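PDB 4AKM: lysosome-associated membrane glycoprotein 3, which takes part in fusion of lysosomes with autophagosomes and in the unfolded protein response as a glycoprotein of the lysosomal membrane. Local coordinates for residues I23-Q28 and R38-D43; K117-Q122 and T134-L139; I82-A87 and I101-V106. One frame throughout, in Å; residues are numbered along the deposited sequence.

Contact 1: I23-Q28 and R38-D43; sequences IQLIVQ and RYFNID
Q24 and N41 face each other as a non-hydrogen-bonded pair, their side chains side by side and pointing the same way, the two amide planes only 18° apart. Q24 NE2 donates to N41 OD1 at 3.1 Å in a nearly straight bond that lies in the amide plane of Q24 but is tilted from the carbonyl plane of N41. Q24 has CG anti to the backbone N (chi1 -170°) and the chain extended beyond. Its OE1 sits at the edge of the Y39 ring, 3.4 Å from Y39 CD2, with amide and ring planes 78° apart. Next along, I26 lies beside the same ring, I26 CG1 3.5 Å from Y39 CE2.

The other face carries L25, F40, V27 and R38. V27 CG2 meets R38 CB at 3.7 Å, while the R38 guanidinium leads away to D29 and to D93 O. At the end of the pairing I42 CD1 sits 3.7 Å from I23 CG2 and 4.0 Å from L25 CG. Paired backbone bonds join L25 with F40 and V27 with R38, and I42 N adds one to I23 O. This is an antiparallel beta hairpin whose L25, V27 and I42 side chains are buried against the second sheet of the LAMP-domain beta prism.

Contact 2: K117-Q122 and T134-L139; sequences KCVSEQ and TTDVQL
C118 pairs with V137 and Q122 with T134 in two short antiparallel ladders, set on either side of a corner in the beta-prism fold. The chain turns that corner at D136, which takes up left-handed backbone angles, and 134-135 and 137-139 run on either side of it. The register shifts by one residue between the ladders, with V119 to E121 forming the loop on the partner segment.

The packed part is the side where V137, Q122 and T134 meet F108 of strand 97-110. Q122 and T134 exchange two backbone bonds: Q122 N to T134 O at 2.9 Å and T134 N to Q122 O at 2.8 Å. T134 OG1 stands between its own backbone N and carbonyl carbon (chi1 74°), 3.3 Å from Q122 CB. M21 touches T134 and V137. C118, the partner of V137, gives V137 O a bond from its N at 2.8 Å and is tied through SG to C155 by a disulfide.

The outer side is looser. V119 and E121 lie at the surface, and the bond from D136 N to V119 O is weak, at 3.4 Å. V119 CG2 touches D136 OD1 at 3.7 Å, the two side chains crossing at a slant. K117 NZ stays 6.7 Å from D136 OD1, too far for a salt bridge. In the C118-V137 pair the return hydrogen bond, V137 N to C118 O at 3.1 Å, comes from above the carbonyl plane, 61° out of it.

Contact 3: I82-A87 and I101-V106; sequences ISEVGA and IKHAVV
The H103 imidazole and the E84 carboxylate lie side by side, pointing the same way, with their planes 75° apart. One face of the ring is covered by I101 CG2, which stands 3.4 Å above the plane of the H103 ring, over its centre. E84 OE1 approaches the ring obliquely, 3.2 Å from H103 CD2. The same methyl also meets E84, I101 CG2 to E84 CD 3.7 Å. CG of E84 is anti to the backbone N (chi1 178°), which sets it 3.3 Å from K102 O; the chain then runs extended to the carboxylate. Beyond it, I101 CG1 rests on G86 CA at 3.9 Å.

Backbone pairing is brief. V85 and K102 form one hydrogen-bonded pair, with V85 N to K102 O at 3.0 Å and the return bond of similar length, and both side chains touch L124. After K102 the strand breaks, and V105 N reaches S83 O only weakly, at 3.5 Å. On its other side strand 80-90 has a classic beta bulge, S83 and E84 both facing T72, and S83 OG bonds to T74 OG1.

E84 OE1 and H103 NE2 remain 4.1 Å apart, not in contact. A carboxylate this near would be expected to favour a protonated imidazole modestly; if H103 is protonated, the pair could attract weakly across this hairpin of the beta-prism domain, but no salt bridge is formed.

How the contacts relate
In this membrane-proximal part of the luminal domain, contacts 1 and 2 share one sheet, through strand 14-27 and its neighbours 130-135 and 137-141; contact 3 belongs to the other, five-stranded sheet. Between centres, contacts 1 and 2 are about 16 Å apart, and each is about 17 Å from contact 3. Contacts 1 and 3 touch directly between the sheets, where L25 CD2 packs on A87 CB at 4.1 Å. F108, farther along the strand of 101-106, reaches I82 and also Q122, T134, V137 and L139 of contact 2. The N-acetylglucosamine about 5 Å from the E84 side chain is a glycan attached to the protein itself, at N70, not a ligand in a pocket.

Contact 1: I23-Q28 and R38-D43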
loop_
_atom_site.group_PDB
_atom_site.type_symbol
_atom_site.label_atom_id
_atom_site.label_comp_id
_atom_site.label_asym_id
_atom_site.label_seq_id
_atom_site.Cartn_x
_atom_site.Cartn_y
_atom_site.Cartn_z
ATOM N N ILE A 23 4.263 2.306 -6.106
ATOM C CA ILE A 23 4.714 1.207 -5.265
ATOM C C ILE A 23 5.779 0.379 -5.977
ATOM O O ILE A 23 5.689 0.104 -7.175
ATOM C CB ILE A 23 3.528 0.337 -4.783
ATOM C CG1 ILE A 23 2.593 1.177 -3.913
ATOM C CG2 ILE A 23 4.016 -0.862 -3.995
ATOM C CD1 ILE A 23 1.198 0.626 -3.816
ATOM N N GLN A 24 6.805 0.022 -5.219
ATOM C CA GLN A 24 7.939 -0.719 -5.723
ATOM C C GLN A 24 8.156 -1.899 -4.781
ATOM O O GLN A 24 7.961 -1.782 -3.572
ATOM C CB GLN A 24 9.178 0.193 -5.758
ATOM C CG GLN A 24 10.385 -0.387 -6.490
ATOM C CD GLN A 24 11.555 0.591 -6.591
ATOM O OE1 GLN A 24 12.286 0.812 -5.624
ATOM N NE2 GLN A 24 11.736 1.177 -7.771
ATOM N N LEU A 25 8.535 -3.043 -5.333
ATOM C CA LEU A 25 8.880 -4.192 -4.510
ATOM C C LEU A 25 10.350 -4.517 -4.710
ATOM O O LEU A 25 10.810 -4.634 -5.837
ATOM C CB LEU A 25 8.001 -5.399 -4.854
ATOM C CG LEU A 25 6.533 -5.298 -4.423
ATOM C CD1 LEU A 25 5.719 -6.499 -4.898
ATOM C CD2 LEU A 25 6.423 -5.139 -2.912
ATOM N N ILE A 26 11.085 -4.645 -3.614
ATOM C CA ILE A 26 12.503 -4.960 -3.675
ATOM C C ILE A 26 12.747 -6.345 -3.088
ATOM O O ILE A 26 12.476 -6.569 -1.906
ATOM C CB ILE A 26 13.361 -3.928 -2.887
ATOM C CG1 ILE A 26 13.365 -2.557 -3.575
ATOM C CG2 ILE A 26 14.790 -4.434 -2.718
ATOM C CD1 ILE A 26 12.230 -1.648 -3.172
ATOM N N VAL A 27 13.251 -7.273 -3.906
ATOM C CA VAL A 27 13.625 -8.592 -3.387
ATOM C C VAL A 27 15.137 -8.809 -3.356
ATOM O O VAL A 27 15.851 -8.472 -4.299
ATOM C CB VAL A 27 12.887 -9.786 -4.088
ATOM C CG1 VAL A 27 11.557 -9.338 -4.678
ATOM C CG2 VAL A 27 13.757 -10.440 -5.157
ATOM N N GLN A 28 15.613 -9.358 -2.245
ATOM C CA GLN A 28 17.037 -9.598 -2.044
ATOM C C GLN A 28 17.426 -11.010 -2.472
ATOM O O GLN A 28 17.398 -11.938 -1.665
ATOM C CB GLN A 28 17.402 -9.378 -0.577
ATOM C CG GLN A 28 18.677 -8.586 -0.372
ATOM C CD GLN A 28 18.650 -7.769 0.903
ATOM O OE1 GLN A 28 18.939 -6.568 0.896
ATOM N NE2 GLN A 28 18.298 -8.418 2.011
ATOM N N ARG A 38 16.575 -7.316 -6.844
ATOM C CA ARG A 38 15.611 -7.263 -7.932
ATOM C C ARG A 38 14.548 -6.210 -7.619
ATOM O O ARG A 38 13.945 -6.215 -6.546
ATOM C CB ARG A 38 14.984 -8.642 -8.164
ATOM C CG ARG A 38 14.460 -8.863 -9.580
ATOM C CD ARG A 38 14.300 -10.349 -9.893
ATOM N NE ARG A 38 15.562 -11.078 -9.756
ATOM C CZ ARG A 38 15.719 -12.375 -10.017
ATOM N NH1 ARG A 38 14.691 -13.104 -10.438
ATOM N NH2 ARG A 38 16.908 -12.946 -9.859
ATOM N N TYR A 39 14.344 -5.289 -8.549
ATOM C CA TYR A 39 13.333 -4.258 -8.384
ATOM C C TYR A 39 12.103 -4.580 -9.227
ATOM O O TYR A 39 12.218 -5.101 -10.337
ATOM C CB TYR A 39 13.904 -2.889 -8.760
ATOM C CG TYR A 39 14.902 -2.343 -7.751
ATOM C CD1 TYR A 39 16.220 -2.793 -7.720
ATOM C CD2 TYR A 39 14.519 -1.385 -6.819
ATOM C CE1 TYR A 39 17.126 -2.298 -6.793
ATOM C CE2 TYR A 39 15.416 -0.885 -5.894
ATOM C CZ TYR A 39 16.717 -1.344 -5.882
ATOM O OH TYR A 39 17.606 -0.840 -4.954
ATOM N N PHE A 40 10.925 -4.301 -8.689
ATOM C CA PHE A 40 9.703 -4.438 -9.468
ATOM C C PHE A 40 8.739 -3.282 -9.250
ATOM O O PHE A 40 8.203 -3.107 -8.161
ATOM C CB PHE A 40 8.970 -5.744 -9.178
ATOM C CG PHE A 40 7.643 -5.825 -9.866
ATOM C CD1 PHE A 40 7.575 -6.101 -11.224
ATOM C CD2 PHE A 40 6.464 -5.576 -9.174
ATOM C CE1 PHE A 40 6.354 -6.153 -11.876
ATOM C CE2 PHE A 40 5.235 -5.626 -9.818
ATOM C CZ PHE A 40 5.180 -5.917 -11.171
ATOM N N ASN A 41 8.501 -2.514 -10.305
ATOM C CA ASN A 41 7.585 -1.389 -10.238
ATOM C C ASN A 41 6.138 -1.822 -10.450
ATOM O O ASN A 41 5.807 -2.406 -11.484
ATOM C CB ASN A 41 7.974 -0.348 -11.282
ATOM C CG ASN A 41 9.309 0.310 -10.979
ATOM O OD1 ASN A 41 9.984 -0.036 -10.003
ATOM N ND2 ASN A 41 9.694 1.268 -11.816
ATOM N N ILE A 42 5.273 -1.547 -9.478
ATOM C CA ILE A 42 3.854 -1.755 -9.705
ATOM C C ILE A 42 3.440 -0.782 -10.800
ATOM O O ILE A 42 3.509 0.434 -10.623
ATOM C CB ILE A 42 2.986 -1.548 -8.439
ATOM C CG1 ILE A 42 2.969 -2.805 -7.568
ATOM C CG2 ILE A 42 1.549 -1.234 -8.826
ATOM C CD1 ILE A 42 4.272 -3.128 -6.896
ATOM N N ASP A 43 3.072 -1.330 -11.951
ATOM C CA ASP A 43 2.575 -0.543 -13.070
ATOM C C ASP A 43 1.066 -0.360 -12.913
ATOM O O ASP A 43 0.293 -1.306 -13.064
ATOM C CB ASP A 43 2.943 -1.226 -14.396
ATOM C CG ASP A 43 2.224 -0.632 -15.600
ATOM O OD1 ASP A 43 1.700 0.501 -15.520
ATOM O OD2 ASP A 43 2.197 -1.313 -16.648
#

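Contact 2: K117-Q122 and T134-L139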
loop_
_atom_site.group_PDB
_atom_site.type_symbol
_atom_site.label_atom_id
_atom_site.label_comp_id
_atom_site.label_asym_id
_atom_site.label_seq_id
_atom_site.Cartn_x
_atom_site.Cartn_y
_atom_site.Cartn_z
ATOM N N LYS A 117 -0.619 12.547 3.222
ATOM C CA LYS A 117 0.248 12.824 2.093
ATOM C C LYS A 117 1.685 12.517 2.471
ATOM O O LYS A 117 2.114 12.826 3.580
ATOM C CB LYS A 117 0.125 14.284 1.665
ATOM C CG LYS A 117 1.013 14.657 0.495
ATOM C CD LYS A 117 0.969 16.140 0.238
ATOM C CE LYS A 117 1.989 16.542 -0.808
ATOM N NZ LYS A 117 1.650 16.005 -2.154
ATOM N N CYS A 118 2.418 11.897 1.548
ATOM C CA CYS A 118 3.841 11.648 1.736
ATOM C C CYS A 118 4.519 11.307 0.422
ATOM O O CYS A 118 4.603 10.144 0.025
ATOM C CB CYS A 118 4.085 10.534 2.746
ATOM S SG CYS A 118 5.793 10.454 3.307
ATOM N N VAL A 119 5.003 12.348 -0.241
ATOM C CA VAL A 119 5.704 12.237 -1.509
ATOM C C VAL A 119 7.086 11.609 -1.295
ATOM O O VAL A 119 7.655 10.985 -2.196
ATOM C CB VAL A 119 5.805 13.635 -2.162
ATOM C CG1 VAL A 119 6.106 14.688 -1.100
ATOM C CG2 VAL A 119 6.831 13.665 -3.289
ATOM N N SER A 120 7.610 11.750 -0.085
ATOM C CA SER A 120 8.909 11.176 0.247
ATOM C C SER A 120 8.826 9.657 0.309
ATOM O O SER A 120 7.862 9.104 0.851
ATOM C CB SER A 120 9.418 11.724 1.587
ATOM O OG SER A 120 9.332 13.140 1.641
ATOM N N GLU A 121 9.850 8.996 -0.227
ATOM C CA GLU A 121 9.909 7.539 -0.265
ATOM C C GLU A 121 9.762 6.890 1.105
ATOM O O GLU A 121 10.567 7.138 2.007
ATOM C CB GLU A 121 11.223 7.072 -0.879
ATOM C CG GLU A 121 11.470 5.593 -0.671
ATOM C CD GLU A 121 12.866 5.166 -1.055
ATOM O OE1 GLU A 121 13.193 5.217 -2.261
ATOM O OE2 GLU A 121 13.634 4.775 -0.147
ATOM N N GLN A 122 8.738 6.049 1.247
ATOM C CA GLN A 122 8.539 5.283 2.473
ATOM C C GLN A 122 8.844 3.814 2.230
ATOM O O GLN A 122 8.675 3.308 1.125
ATOM C CB GLN A 122 7.119 5.460 3.017
ATOM C CG GLN A 122 6.802 6.876 3.479
ATOM C CD GLN A 122 7.764 7.385 4.544
ATOM O OE1 GLN A 122 8.795 7.988 4.232
ATOM N NE2 GLN A 122 7.425 7.149 5.809
ATOM N N THR A 134 6.916 2.879 -0.967
ATOM C CA THR A 134 5.874 3.741 -1.510
ATOM C C THR A 134 6.426 5.116 -1.827
ATOM O O THR A 134 7.425 5.545 -1.256
ATOM C CB THR A 134 4.688 3.908 -0.543
ATOM O OG1 THR A 134 5.058 4.779 0.537
ATOM C CG2 THR A 134 4.257 2.563 0.007
ATOM N N THR A 135 5.751 5.815 -2.727
ATOM C CA THR A 135 6.202 7.129 -3.155
ATOM C C THR A 135 4.991 7.912 -3.639
ATOM O O THR A 135 3.996 7.314 -4.011
ATOM C CB THR A 135 7.232 6.997 -4.294
ATOM O OG1 THR A 135 7.696 8.293 -4.676
ATOM C CG2 THR A 135 6.612 6.346 -5.498
ATOM N N ASP A 136 5.056 9.241 -3.618
ATOM C CA ASP A 136 3.961 10.067 -4.149
ATOM C C ASP A 136 2.602 9.734 -3.538
ATOM O O ASP A 136 1.568 9.803 -4.201
ATOM C CB ASP A 136 3.898 9.956 -5.670
ATOM C CG ASP A 136 5.031 10.689 -6.344
ATOM O OD1 ASP A 136 5.186 11.896 -6.072
ATOM O OD2 ASP A 136 5.776 10.060 -7.122
ATOM N N VAL A 137 2.625 9.365 -2.265
ATOM C CA VAL A 137 1.438 8.906 -1.570
ATOM C C VAL A 137 0.488 10.038 -1.207
ATOM O O VAL A 137 0.880 11.011 -0.569
ATOM C CB VAL A 137 1.822 8.167 -0.266
ATOM C CG1 VAL A 137 0.579 7.764 0.509
ATOM C CG2 VAL A 137 2.693 6.960 -0.566
ATOM N N GLN A 138 -0.763 9.904 -1.627
ATOM C CA GLN A 138 -1.859 10.612 -0.991
ATOM C C GLN A 138 -3.052 9.680 -0.887
ATOM O O GLN A 138 -3.563 9.208 -1.893
ATOM C CB GLN A 138 -2.249 11.867 -1.755
ATOM C CG GLN A 138 -3.332 12.663 -1.047
ATOM C CD GLN A 138 -3.342 14.121 -1.444
ATOM O OE1 GLN A 138 -2.560 14.553 -2.293
ATOM N NE2 GLN A 138 -4.228 14.894 -0.828
ATOM N N LEU A 139 -3.497 9.413 0.334
ATOM C CA LEU A 139 -4.586 8.470 0.537
ATOM C C LEU A 139 -5.558 8.929 1.614
ATOM O O LEU A 139 -5.307 9.902 2.324
ATOM C CB LEU A 139 -4.045 7.070 0.858
ATOM C CG LEU A 139 -3.078 6.865 2.030
ATOM C CD1 LEU A 139 -3.803 6.805 3.373
ATOM C CD2 LEU A 139 -2.252 5.604 1.813
#

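Contact 3: I82-A87 and I101-V106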
loop_
_atom_site.group_PDB
_atom_site.type_symbol
_atom_site.label_atom_id
_atom_site.label_comp_id
_atom_site.label_asym_id
_atom_site.label_seq_id
_atom_site.Cartn_x
_atom_site.Cartn_y
_atom_site.Cartn_z
ATOM N N ILE A 82 -2.525 2.516 8.345
ATOM C CA ILE A 82 -2.315 1.209 7.739
ATOM C C ILE A 82 -1.877 0.265 8.845
ATOM O O ILE A 82 -0.858 0.496 9.491
ATOM C CB ILE A 82 -1.235 1.241 6.640
ATOM C CG1 ILE A 82 -1.757 1.944 5.387
ATOM C CG2 ILE A 82 -0.788 -0.171 6.292
ATOM C CD1 ILE A 82 -0.665 2.364 4.424
ATOM N N SER A 83 -2.655 -0.787 9.076
ATOM C CA SER A 83 -2.364 -1.722 10.155
ATOM C C SER A 83 -1.706 -3.010 9.666
ATOM O O SER A 83 -1.156 -3.771 10.464
ATOM C CB SER A 83 -3.631 -2.050 10.944
ATOM O OG SER A 83 -4.549 -2.773 10.148
ATOM N N GLU A 84 -1.759 -3.270 8.362
ATOM C CA GLU A 84 -1.095 -4.473 7.853
ATOM C C GLU A 84 -0.615 -4.331 6.412
ATOM O O GLU A 84 -1.273 -3.693 5.595
ATOM C CB GLU A 84 -2.010 -5.698 7.994
ATOM C CG GLU A 84 -1.422 -6.992 7.442
ATOM C CD GLU A 84 -2.151 -8.227 7.936
ATOM O OE1 GLU A 84 -2.217 -8.413 9.169
ATOM O OE2 GLU A 84 -2.651 -9.010 7.096
ATOM N N VAL A 85 0.544 -4.906 6.093
ATOM C CA VAL A 85 0.966 -4.919 4.689
ATOM C C VAL A 85 1.433 -6.288 4.231
ATOM O O VAL A 85 2.322 -6.880 4.823
ATOM C CB VAL A 85 2.077 -3.903 4.373
ATOM C CG1 VAL A 85 2.294 -3.838 2.866
ATOM C CG2 VAL A 85 1.728 -2.530 4.918
ATOM N N GLY A 86 0.830 -6.782 3.159
ATOM C CA GLY A 86 1.223 -8.060 2.620
ATOM C C GLY A 86 1.606 -7.908 1.171
ATOM O O GLY A 86 1.090 -7.046 0.479
ATOM N N ALA A 87 2.532 -8.738 0.714
ATOM C CA ALA A 87 2.862 -8.761 -0.698
ATOM C C ALA A 87 3.248 -10.151 -1.172
ATOM O O ALA A 87 3.687 -11.011 -0.389
ATOM C CB ALA A 87 3.950 -7.764 -1.024
ATOM N N ILE A 101 4.391 -10.587 5.092
ATOM C CA ILE A 101 3.365 -9.778 5.725
ATOM C C ILE A 101 3.904 -9.160 6.997
ATOM O O ILE A 101 4.532 -9.832 7.810
ATOM C CB ILE A 101 2.103 -10.607 6.081
ATOM C CG1 ILE A 101 1.519 -11.288 4.841
ATOM C CG2 ILE A 101 1.050 -9.732 6.755
ATOM C CD1 ILE A 101 0.086 -11.755 5.013
ATOM N N LYS A 102 3.674 -7.864 7.145
ATOM C CA LYS A 102 3.894 -7.174 8.399
ATOM C C LYS A 102 2.537 -6.982 9.045
ATOM O O LYS A 102 1.638 -6.336 8.473
ATOM C CB LYS A 102 4.579 -5.835 8.159
ATOM C CG LYS A 102 6.074 -5.878 8.378
ATOM C CD LYS A 102 6.399 -5.658 9.841
ATOM C CE LYS A 102 7.825 -5.157 10.010
ATOM N NZ LYS A 102 7.989 -4.379 11.269
ATOM N N HIS A 103 2.400 -7.549 10.239
ATOM C CA HIS A 103 1.098 -7.739 10.852
ATOM C C HIS A 103 0.634 -6.633 11.785
ATOM O O HIS A 103 -0.534 -6.235 11.748
ATOM C CB HIS A 103 1.056 -9.084 11.573
ATOM C CG HIS A 103 0.841 -10.242 10.655
ATOM N ND1 HIS A 103 1.881 -10.972 10.121
ATOM C CD2 HIS A 103 -0.296 -10.785 10.157
ATOM C CE1 HIS A 103 1.393 -11.924 9.345
ATOM N NE2 HIS A 103 0.075 -11.829 9.349
ATOM N N ALA A 104 1.528 -6.144 12.633
ATOM C CA ALA A 104 1.106 -5.240 13.697
ATOM C C ALA A 104 1.838 -3.922 13.620
ATOM O O ALA A 104 2.678 -3.623 14.469
ATOM C CB ALA A 104 1.323 -5.886 15.059
ATOM N N VAL A 105 1.514 -3.129 12.607
ATOM C CA VAL A 105 2.233 -1.882 12.375
ATOM C C VAL A 105 1.310 -0.676 12.448
ATOM O O VAL A 105 0.115 -0.774 12.172
ATOM C CB VAL A 105 2.948 -1.893 11.010
ATOM C CG1 VAL A 105 3.981 -3.009 10.964
ATOM C CG2 VAL A 105 1.940 -2.050 9.880
ATOM N N VAL A 106 1.870 0.458 12.847
ATOM C CA VAL A 106 1.145 1.714 12.784
ATOM C C VAL A 106 1.824 2.589 11.740
ATOM O O VAL A 106 2.941 3.075 11.941
ATOM C CB VAL A 106 1.094 2.414 14.150
ATOM C CG1 VAL A 106 0.723 3.878 13.984
ATOM C CG2 VAL A 106 0.098 1.711 15.056
#